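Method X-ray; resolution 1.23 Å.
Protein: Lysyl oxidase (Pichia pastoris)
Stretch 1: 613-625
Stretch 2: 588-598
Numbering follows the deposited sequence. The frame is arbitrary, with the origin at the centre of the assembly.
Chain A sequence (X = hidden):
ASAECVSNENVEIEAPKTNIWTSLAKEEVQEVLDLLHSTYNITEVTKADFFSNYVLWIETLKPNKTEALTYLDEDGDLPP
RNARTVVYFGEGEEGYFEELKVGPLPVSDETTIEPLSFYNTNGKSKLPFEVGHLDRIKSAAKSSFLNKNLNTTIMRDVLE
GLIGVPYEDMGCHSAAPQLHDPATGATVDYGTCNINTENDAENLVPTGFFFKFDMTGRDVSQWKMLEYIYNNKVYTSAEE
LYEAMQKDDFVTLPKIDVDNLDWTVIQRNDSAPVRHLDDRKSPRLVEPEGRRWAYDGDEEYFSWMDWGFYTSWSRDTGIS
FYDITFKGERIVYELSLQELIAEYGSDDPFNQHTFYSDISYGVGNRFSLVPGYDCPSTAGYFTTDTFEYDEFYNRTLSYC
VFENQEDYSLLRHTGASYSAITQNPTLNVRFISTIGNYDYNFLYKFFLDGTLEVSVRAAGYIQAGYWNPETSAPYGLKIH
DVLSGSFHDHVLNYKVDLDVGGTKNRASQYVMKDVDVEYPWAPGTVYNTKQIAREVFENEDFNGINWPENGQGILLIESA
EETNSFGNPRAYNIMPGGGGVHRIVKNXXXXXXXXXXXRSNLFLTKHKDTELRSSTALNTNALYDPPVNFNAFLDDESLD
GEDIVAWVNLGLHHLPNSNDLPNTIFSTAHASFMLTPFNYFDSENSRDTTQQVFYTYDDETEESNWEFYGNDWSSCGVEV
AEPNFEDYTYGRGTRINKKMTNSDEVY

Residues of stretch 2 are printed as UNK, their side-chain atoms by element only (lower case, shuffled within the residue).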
# COMPACT_ATOMS: atom_id res chain seq x y z
N ARG A 613 -19.01 19.08 -9.08
CA ARG A 613 -18.95 17.62 -9.16
C ARG A 613 -18.50 17.17 -10.55
O ARG A 613 -18.84 17.80 -11.55
CB ARG A 613 -20.32 17.01 -8.82
CG ARG A 613 -21.48 17.51 -9.68
CD ARG A 613 -22.84 17.11 -9.10
NE ARG A 613 -22.90 15.67 -8.92
CZ ARG A 613 -23.70 15.04 -8.10
NH1 ARG A 613 -24.61 15.72 -7.44
NH2 ARG A 613 -23.59 13.73 -7.98
N SER A 614 -17.73 16.08 -10.59
CA SER A 614 -17.13 15.61 -11.83
C SER A 614 -18.03 14.67 -12.64
O SER A 614 -17.68 14.36 -13.78
CB SER A 614 -15.82 14.94 -11.53
OG SER A 614 -16.03 13.92 -10.58
N SER A 615 -19.08 14.14 -12.02
CA SER A 615 -20.11 13.35 -12.67
C SER A 615 -21.41 13.65 -11.99
O SER A 615 -21.43 14.40 -11.00
CB SER A 615 -19.78 11.85 -12.56
OG SER A 615 -20.67 11.09 -13.37
N THR A 616 -22.50 13.10 -12.51
CA THR A 616 -23.83 13.21 -11.89
C THR A 616 -24.53 11.89 -12.02
O THR A 616 -24.15 11.07 -12.86
CB THR A 616 -24.70 14.31 -12.58
OG1 THR A 616 -25.20 13.83 -13.82
CG2 THR A 616 -23.95 15.60 -12.80
N ALA A 617 -25.61 11.71 -11.28
CA ALA A 617 -26.44 10.52 -11.39
C ALA A 617 -27.17 10.47 -12.75
O ALA A 617 -27.72 9.45 -13.09
CB ALA A 617 -27.48 10.47 -10.27
N LEU A 618 -27.18 11.61 -13.44
CA LEU A 618 -27.86 11.81 -14.69
C LEU A 618 -26.92 11.70 -15.89
O LEU A 618 -27.36 11.86 -17.03
CB LEU A 618 -28.57 13.18 -14.67
CG LEU A 618 -29.62 13.33 -13.55
CD1 LEU A 618 -30.25 14.71 -13.62
CD2 LEU A 618 -30.68 12.20 -13.65
N ASN A 619 -25.64 11.39 -15.65
CA ASN A 619 -24.67 11.33 -16.75
C ASN A 619 -24.75 10.10 -17.65
O ASN A 619 -24.57 10.19 -18.85
CB ASN A 619 -23.22 11.42 -16.23
CG ASN A 619 -22.66 12.82 -16.29
OD1 ASN A 619 -23.38 13.78 -15.98
ND2 ASN A 619 -21.36 12.94 -16.56
N THR A 620 -24.99 8.92 -17.06
CA THR A 620 -24.58 7.68 -17.71
C THR A 620 -25.18 7.42 -19.09
O THR A 620 -24.48 6.96 -19.99
CB THR A 620 -24.78 6.48 -16.78
OG1 THR A 620 -24.14 5.31 -17.29
CG2 THR A 620 -26.24 6.09 -16.58
N ASN A 621 -26.48 7.73 -19.27
CA ASN A 621 -27.14 7.52 -20.59
C ASN A 621 -27.02 8.69 -21.55
O ASN A 621 -27.40 8.57 -22.72
CB ASN A 621 -28.60 7.13 -20.39
CG ASN A 621 -28.76 5.88 -19.56
OD1 ASN A 621 -28.12 4.85 -19.85
ND2 ASN A 621 -29.58 5.95 -18.52
N ALA A 622 -26.52 9.81 -21.07
CA ALA A 622 -26.40 11.02 -21.89
C ALA A 622 -25.00 11.04 -22.51
O ALA A 622 -24.08 11.73 -22.05
CB ALA A 622 -26.67 12.26 -21.05
N LEU A 623 -24.83 10.21 -23.54
CA LEU A 623 -23.49 9.79 -23.95
C LEU A 623 -22.64 10.92 -24.51
O LEU A 623 -21.43 10.93 -24.33
CB LEU A 623 -23.59 8.67 -24.98
CG LEU A 623 -24.28 7.36 -24.55
CD1 LEU A 623 -24.36 6.38 -25.73
CD2 LEU A 623 -23.60 6.72 -23.32
N TYR A 624 -23.27 11.86 -25.22
CA TYR A 624 -22.58 12.93 -25.93
C TYR A 624 -22.75 14.31 -25.28
O TYR A 624 -21.87 15.17 -25.40
CB TYR A 624 -22.98 12.94 -27.43
CG TYR A 624 -22.54 11.66 -28.09
CD1 TYR A 624 -23.42 10.57 -28.18
CD2 TYR A 624 -21.24 11.49 -28.52
CE1 TYR A 624 -23.01 9.36 -28.71
CE2 TYR A 624 -20.82 10.27 -29.07
CZ TYR A 624 -21.71 9.22 -29.18
OH TYR A 624 -21.28 8.00 -29.68
N ASP A 625 -23.88 14.51 -24.60
CA ASP A 625 -24.22 15.78 -23.95
C ASP A 625 -24.62 15.59 -22.49
O ASP A 625 -25.72 15.98 -22.09
CB ASP A 625 -25.35 16.49 -24.74
CG ASP A 625 -25.61 17.88 -24.26
OD1 ASP A 625 -26.74 18.38 -24.46
OD2 ASP A 625 -24.74 18.56 -23.68
N UNK A 588 -14.69 5.03 -25.77
CA UNK A 588 -15.78 4.07 -25.61
C UNK A 588 -17.10 4.56 -26.18
O UNK A 588 -17.56 5.66 -25.87
c UNK A 588 -16.00 3.78 -24.13
o UNK A 588 -17.14 2.96 -23.96
N UNK A 589 -17.71 3.72 -27.00
CA UNK A 589 -19.09 3.98 -27.46
C UNK A 589 -20.11 4.03 -26.32
O UNK A 589 -21.19 4.59 -26.48
n UNK A 589 -18.42 2.15 -32.05
c UNK A 589 -18.85 2.89 -33.08
c UNK A 589 -19.15 2.00 -30.80
c UNK A 589 -19.50 2.94 -28.50
n UNK A 589 -19.98 3.58 -32.97
c UNK A 589 -18.80 3.08 -29.84
n UNK A 589 -18.12 2.96 -34.19
N UNK A 590 -19.76 3.39 -25.20
CA UNK A 590 -20.62 3.36 -24.01
C UNK A 590 -20.27 4.44 -22.99
O UNK A 590 -20.89 4.52 -21.93
c UNK A 590 -20.60 1.97 -23.36
o UNK A 590 -21.11 0.98 -24.25
N UNK A 591 -19.31 5.30 -23.32
CA UNK A 591 -19.05 6.47 -22.48
C UNK A 591 -18.21 7.52 -23.17
O UNK A 591 -17.07 7.76 -22.79
N UNK A 592 -18.73 8.08 -24.27
CA UNK A 592 -17.93 9.02 -25.07
C UNK A 592 -17.52 10.27 -24.30
O UNK A 592 -16.36 10.68 -24.35
c UNK A 592 -20.06 7.87 -24.86
c UNK A 592 -18.87 9.35 -26.25
c UNK A 592 -19.84 8.20 -26.29
N UNK A 593 -18.47 10.87 -23.60
CA UNK A 593 -18.23 12.13 -22.90
C UNK A 593 -18.66 12.10 -21.44
O UNK A 593 -18.57 13.12 -20.77
c UNK A 593 -18.60 13.48 -25.06
c UNK A 593 -18.95 13.28 -23.60
c UNK A 593 -17.17 13.94 -25.34
o UNK A 593 -16.75 13.83 -26.52
o UNK A 593 -16.46 14.37 -24.40
N UNK A 594 -19.12 10.95 -20.95
CA UNK A 594 -19.77 10.87 -19.66
C UNK A 594 -18.85 10.71 -18.47
O UNK A 594 -19.31 10.88 -17.33
c UNK A 594 -21.90 9.88 -20.64
o UNK A 594 -20.03 8.52 -20.03
c UNK A 594 -20.73 9.70 -19.64
N UNK A 595 -17.59 10.37 -18.68
CA UNK A 595 -16.65 9.99 -17.62
C UNK A 595 -15.24 10.46 -17.97
O UNK A 595 -14.27 9.72 -17.78
n UNK A 595 -19.83 7.80 -15.50
o UNK A 595 -18.02 9.08 -15.02
c UNK A 595 -16.67 8.49 -17.38
c UNK A 595 -18.04 7.90 -17.10
c UNK A 595 -18.64 8.34 -15.80
N UNK A 596 -15.11 11.70 -18.44
CA UNK A 596 -13.85 12.18 -19.00
C UNK A 596 -12.72 12.46 -18.00
O UNK A 596 -11.61 12.71 -18.37
o UNK A 596 -14.63 11.99 -21.72
c UNK A 596 -14.11 13.40 -19.86
c UNK A 596 -14.80 13.09 -21.16
n UNK A 596 -15.48 14.10 -21.72
N UNK A 597 -13.03 12.39 -16.70
CA UNK A 597 -12.06 12.48 -15.62
C UNK A 597 -11.22 11.22 -15.46
O UNK A 597 -10.20 11.27 -14.77
c UNK A 597 -15.16 11.76 -14.40
c UNK A 597 -14.89 9.72 -13.55
c UNK A 597 -13.99 7.82 -12.50
c UNK A 597 -13.86 11.69 -14.00
n UNK A 597 -15.80 10.58 -14.11
c UNK A 597 -13.66 10.39 -13.49
c UNK A 597 -12.82 12.71 -14.28
c UNK A 597 -12.76 8.44 -12.41
c UNK A 597 -15.06 8.43 -13.07
c UNK A 597 -12.57 9.73 -12.91
N UNK A 598 -11.62 10.10 -16.08
CA UNK A 598 -11.05 8.79 -15.74
C UNK A 598 -9.84 8.37 -16.58
O UNK A 598 -9.37 7.27 -16.48
c UNK A 598 -12.13 7.74 -15.79
O HOH W 1 -22.23 5.51 -28.83
O HOH W 2 -21.75 6.32 -20.01
O HOH W 3 -17.90 12.77 -15.94
O HOH W 4 -21.31 5.49 -17.33

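Position 588 carries one carbon and one oxygen, a short hydroxyl that stays clear of stretch 1. It is Ser588, and it opens a type I turn closed by the bond from the backbone N of 591 to Ser588 O, 3.1 Å.

Position 589 has three carbons, a nitrogen, then a carbon bearing two more nitrogens: a guanidinium, so Arg589. Its side chain keeps 5.5 Å or more from stretch 1, and the backbone does the work. Arg589 O lies 3.7 Å from Leu623 CD1 and accepts from water 1, which also bonds Tyr624 OH.

Position 590 again shows one carbon and one oxygen, with CB directed away from stretch 1. This is Ser590; its N donates to Ser588 OG at 2.9 Å, tightening the turn, while Ser590 O sits 3.8 Å from Leu623 CD2.

Position 591 has no side-chain atoms, hence Gly591. An ideal CB here would be crowded from within its own stretch, 3.2 Å from the side-chain oxygen of 594.

At position 592 three carbons close a ring onto the backbone nitrogen, which defines Pro592. The ring packs against both Leu623 and Tyr624: its CD is 3.6 Å from Leu623 CB, its CB 3.5 Å from Tyr624 CE2, and its CG stands over the face of the tyrosine ring, 4.0 Å from the centroid, as a CH-pi contact.

Position 593 holds three carbons, the last carrying two oxygens. A carboxylate at this length means Glu593. Its CB points toward stretch 1, but the chain end leads away, and Glu593 OE2 accepts from the side-chain nitrogen of 596. Its backbone N meets Leu623 O at 3.0 Å, a hydrogen bond with a bent angle of 135°.

Position 594 branches at its first carbon into one oxygen and one carbon: Thr594. The methyl CG2 packs 3.7 Å from Leu623 CA and 3.2 Å from Ala622 O. Thr594 OG1 donates to water 2, which in turn donates to Ser590 O and Thr620 O.

Position 595 has three carbons, the third bearing oxygen and nitrogen, so Gln595. Its OE1 comes 3.7 Å from Ser615 OG, and its NE2 makes a weak bond to water 4, shared with Thr620 OG1.

Position 596, two carbons ending in oxygen and nitrogen, is Asn596; it touches nothing on stretch 1.

Position 597 carries one carbon and fused five- and six-membered rings with one nitrogen, Trp597. Its CD1 lies 3.7 Å from Ser614 O, and its NE1 donates to Gln595 OE1 at 2.8 Å.

Position 598, a single carbon out of reach, is Ala598.

The contact needs no regular helix or strand. Two direct hydrogen bonds fix it: Glu593 N to Leu623 O, and the nearly straight one from Asn619 ND2 to Thr594 O, 3.0 Å. Pro592 and Thr594 supply the packing around Leu623. Waters bridge other polar groups, water 3 linking Thr594 O and Ser614 O. The rule is compact apolar groups beside backbone polarity, with water completing the polar match.

Stretch 2 (588-598) SRSGPETQNWA
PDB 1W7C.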